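Local coordinates for protein endo-1,4-beta-xylanase C (PDB 4XUQ) that hydrolyses internal beta-1,4-xylosidic linkages of xylan as a whole enzyme, this chain being one of its CBM22 carbohydrate-binding domains, at residues Phe80-Asp85 against Lys124-Asp129. Residues are numbered along the deposited sequence; the frame is centred on the assembly and turned at random.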
loop_
_atom_site.group_PDB
_atom_site.type_symbol
_atom_site.label_atom_id
_atom_site.label_comp_id
_atom_site.label_asym_id
_atom_site.label_seq_id
_atom_site.Cartn_x
_atom_site.Cartn_y
_atom_site.Cartn_z
ATOM N N PHE A 80 -6.738 4.727 -1.358
ATOM C CA PHE A 80 -5.811 4.922 -2.487
ATOM C C PHE A 80 -6.426 4.288 -3.743
ATOM O O PHE A 80 -7.329 3.472 -3.632
ATOM C CB PHE A 80 -4.415 4.348 -2.199
ATOM C CG PHE A 80 -4.360 2.857 -2.002
ATOM C CD1 PHE A 80 -4.610 2.289 -0.773
ATOM C CD2 PHE A 80 -4.025 1.992 -3.052
ATOM C CE1 PHE A 80 -4.497 0.934 -0.585
ATOM C CE2 PHE A 80 -3.916 0.626 -2.880
ATOM C CZ PHE A 80 -4.191 0.080 -1.613
ATOM N N TRP A 81 -5.858 4.639 -4.873
ATOM C CA TRP A 81 -6.306 4.141 -6.158
ATOM C C TRP A 81 -5.232 3.229 -6.665
ATOM O O TRP A 81 -4.039 3.490 -6.494
ATOM C CB TRP A 81 -6.551 5.303 -7.119
ATOM C CG TRP A 81 -7.788 6.101 -6.764
ATOM C CD1 TRP A 81 -7.877 7.097 -5.831
ATOM C CD2 TRP A 81 -9.100 6.004 -7.370
ATOM N NE1 TRP A 81 -9.143 7.589 -5.792
ATOM C CE2 TRP A 81 -9.930 6.924 -6.700
ATOM C CE3 TRP A 81 -9.641 5.206 -8.386
ATOM C CZ2 TRP A 81 -11.297 7.106 -7.023
ATOM C CZ3 TRP A 81 -11.000 5.362 -8.707
ATOM C CH2 TRP A 81 -11.810 6.316 -8.034
ATOM N N ALA A 82 -5.663 2.159 -7.297
ATOM C CA ALA A 82 -4.734 1.182 -7.808
ATOM C C ALA A 82 -5.153 0.775 -9.226
ATOM O O ALA A 82 -6.309 0.876 -9.564
ATOM C CB ALA A 82 -4.715 -0.036 -6.918
ATOM N N MET A 83 -4.175 0.300 -9.986
ATOM C CA MET A 83 -4.369 -0.166 -11.360
ATOM C C MET A 83 -3.232 -1.111 -11.724
ATOM O O MET A 83 -2.090 -0.968 -11.254
ATOM C CB MET A 83 -4.451 0.999 -12.336
ATOM C CG MET A 83 -4.803 0.624 -13.784
ATOM S SD MET A 83 -3.365 0.277 -14.810
ATOM C CE MET A 83 -2.730 1.945 -14.998
ATOM N N TYR A 84 -3.576 -2.142 -12.494
ATOM C CA TYR A 84 -2.567 -2.969 -13.149
ATOM C C TYR A 84 -2.962 -3.135 -14.596
ATOM O O TYR A 84 -4.124 -3.096 -14.926
ATOM C CB TYR A 84 -2.393 -4.344 -12.450
ATOM C CG TYR A 84 -3.493 -5.302 -12.775
ATOM C CD1 TYR A 84 -4.760 -5.159 -12.246
ATOM C CD2 TYR A 84 -3.292 -6.349 -13.701
ATOM C CE1 TYR A 84 -5.801 -6.019 -12.617
ATOM C CE2 TYR A 84 -4.316 -7.227 -14.027
ATOM C CZ TYR A 84 -5.558 -7.067 -13.513
ATOM O OH TYR A 84 -6.582 -7.911 -13.847
ATOM N N ASP A 85 -1.978 -3.363 -15.443
ATOM C CA ASP A 85 -2.249 -3.435 -16.907
ATOM C C ASP A 85 -1.492 -4.553 -17.631
ATOM O O ASP A 85 -1.253 -4.438 -18.833
ATOM C CB ASP A 85 -2.029 -2.079 -17.613
ATOM C CG ASP A 85 -0.582 -1.539 -17.526
ATOM O OD1 ASP A 85 0.356 -2.303 -17.226
ATOM O OD2 ASP A 85 -0.376 -0.293 -17.751
ATOM N N LYS A 124 -9.090 1.781 -9.646
ATOM C CA LYS A 124 -10.145 1.544 -8.701
ATOM C C LYS A 124 -9.696 1.924 -7.298
ATOM O O LYS A 124 -8.527 1.775 -6.967
ATOM C CB LYS A 124 -10.548 0.091 -8.781
ATOM C CG LYS A 124 -11.976 -0.160 -8.301
ATOM C CD LYS A 124 -12.414 -1.584 -8.629
ATOM C CE LYS A 124 -13.589 -2.000 -7.762
ATOM N NZ LYS A 124 -14.001 -3.421 -8.034
ATOM N N LYS A 125 -10.649 2.365 -6.479
ATOM C CA LYS A 125 -10.339 2.857 -5.139
ATOM C C LYS A 125 -10.394 1.724 -4.107
ATOM O O LYS A 125 -11.281 0.895 -4.118
ATOM C CB LYS A 125 -11.293 3.950 -4.787
ATOM C CG LYS A 125 -10.926 4.701 -3.518
ATOM C CD LYS A 125 -12.128 5.586 -3.184
ATOM C CE LYS A 125 -11.713 6.813 -2.441
ATOM N NZ LYS A 125 -12.925 7.656 -2.208
ATOM N N ILE A 126 -9.402 1.695 -3.223
ATOM C CA ILE A 126 -9.370 0.759 -2.100
ATOM C C ILE A 126 -9.480 1.671 -0.865
ATOM O O ILE A 126 -8.694 2.613 -0.744
ATOM C CB ILE A 126 -8.039 -0.016 -2.105
ATOM C CG1 ILE A 126 -8.051 -0.872 -3.379
ATOM C CG2 ILE A 126 -7.862 -0.855 -0.843
ATOM C CD1 ILE A 126 -6.769 -0.911 -4.123
ATOM N N GLU A 127 -10.402 1.410 0.037
ATOM C CA GLU A 127 -10.561 2.302 1.174
ATOM C C GLU A 127 -11.179 1.614 2.386
ATOM O O GLU A 127 -11.888 0.654 2.254
ATOM C CB GLU A 127 -11.412 3.529 0.785
ATOM C CG GLU A 127 -12.883 3.256 0.564
ATOM C CD GLU A 127 -13.705 4.504 0.183
ATOM O OE1 GLU A 127 -13.448 5.620 0.744
ATOM O OE2 GLU A 127 -14.628 4.342 -0.657
ATOM N N ALA A 128 -10.901 2.175 3.569
ATOM C CA ALA A 128 -11.520 1.708 4.826
ATOM C C ALA A 128 -11.179 2.655 5.951
ATOM O O ALA A 128 -10.197 3.416 5.870
ATOM C CB ALA A 128 -11.018 0.312 5.222
ATOM N N ASP A 129 -11.958 2.585 7.018
ATOM C CA ASP A 129 -11.576 3.172 8.292
ATOM C C ASP A 129 -10.539 2.265 8.954
ATOM O O ASP A 129 -10.654 1.057 8.874
ATOM C CB ASP A 129 -12.759 3.293 9.225
ATOM C CG ASP A 129 -13.576 4.518 8.978
ATOM O OD1 ASP A 129 -13.320 5.308 8.022
ATOM O OD2 ASP A 129 -14.511 4.739 9.797
#
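The indole of Trp-81 lies across the root of Lys-125: CB of Lys-125 stands over the centre of the six-membered ring, 3.8 Å from its centroid, in a CH-pi contact. The same face runs on over the backbone, with CE3 of Trp-81 3.6 Å from the amide N of Lys-125. Because CG of Trp-81 sits beside its own backbone N (chi1 -72°), the ring swings over the neighbouring strand, while the lysine chain extends past it toward OE1 of Glu-127, with which NZ makes a long salt bridge; that oxygen is also hydrogen-bonded to NE2 of His-77. On the other side of the sheet the ring of Phe-80 meets Ile-126, whose CB lies over one face but offset toward the rim. CD1 of Ile-126 reaches CE2 of Phe-80 at 3.5 Å and also touches CB of Ala-82, while its CG2 packs on CE1 and CZ of that ring. Replacing Trp-81 with an alanine would probably uncover the aliphatic root of Lys-125 and take from His-44 the ring it stacks on.

Between these two sets of side chains, the backbones illustrate the alternation of pairs in an antiparallel sheet: Phe-80 with Ile-126 is hydrogen-bonded, Trp-81 with Lys-125 non-hydrogen-bonded, Ala-82 with Lys-124 hydrogen-bonded again. The bond from Ile-126 N to Phe-80 O is 2.8 Å and almost straight (176°), whereas Lys-124 N approaches Ala-82 O less linearly (151°).

The face bearing Phe-80, Ala-82 and Ile-126 looks into the core of this carbohydrate-binding domain's beta-sandwich, where Ile-93 and Leu-118 of the second sheet meet Ala-82; the Phe-80 side chain is about 12 Å from a bound xylose. Trp-81 is on the face turned away from that core, its side chain about 8 Å from a bound calcium ion. In its sheet, strand 75-83 pairs antiparallel with strand 124-131 and with strand 164-173, where the backbone of Trp-81 is hydrogen-bonded to that of Asp-167.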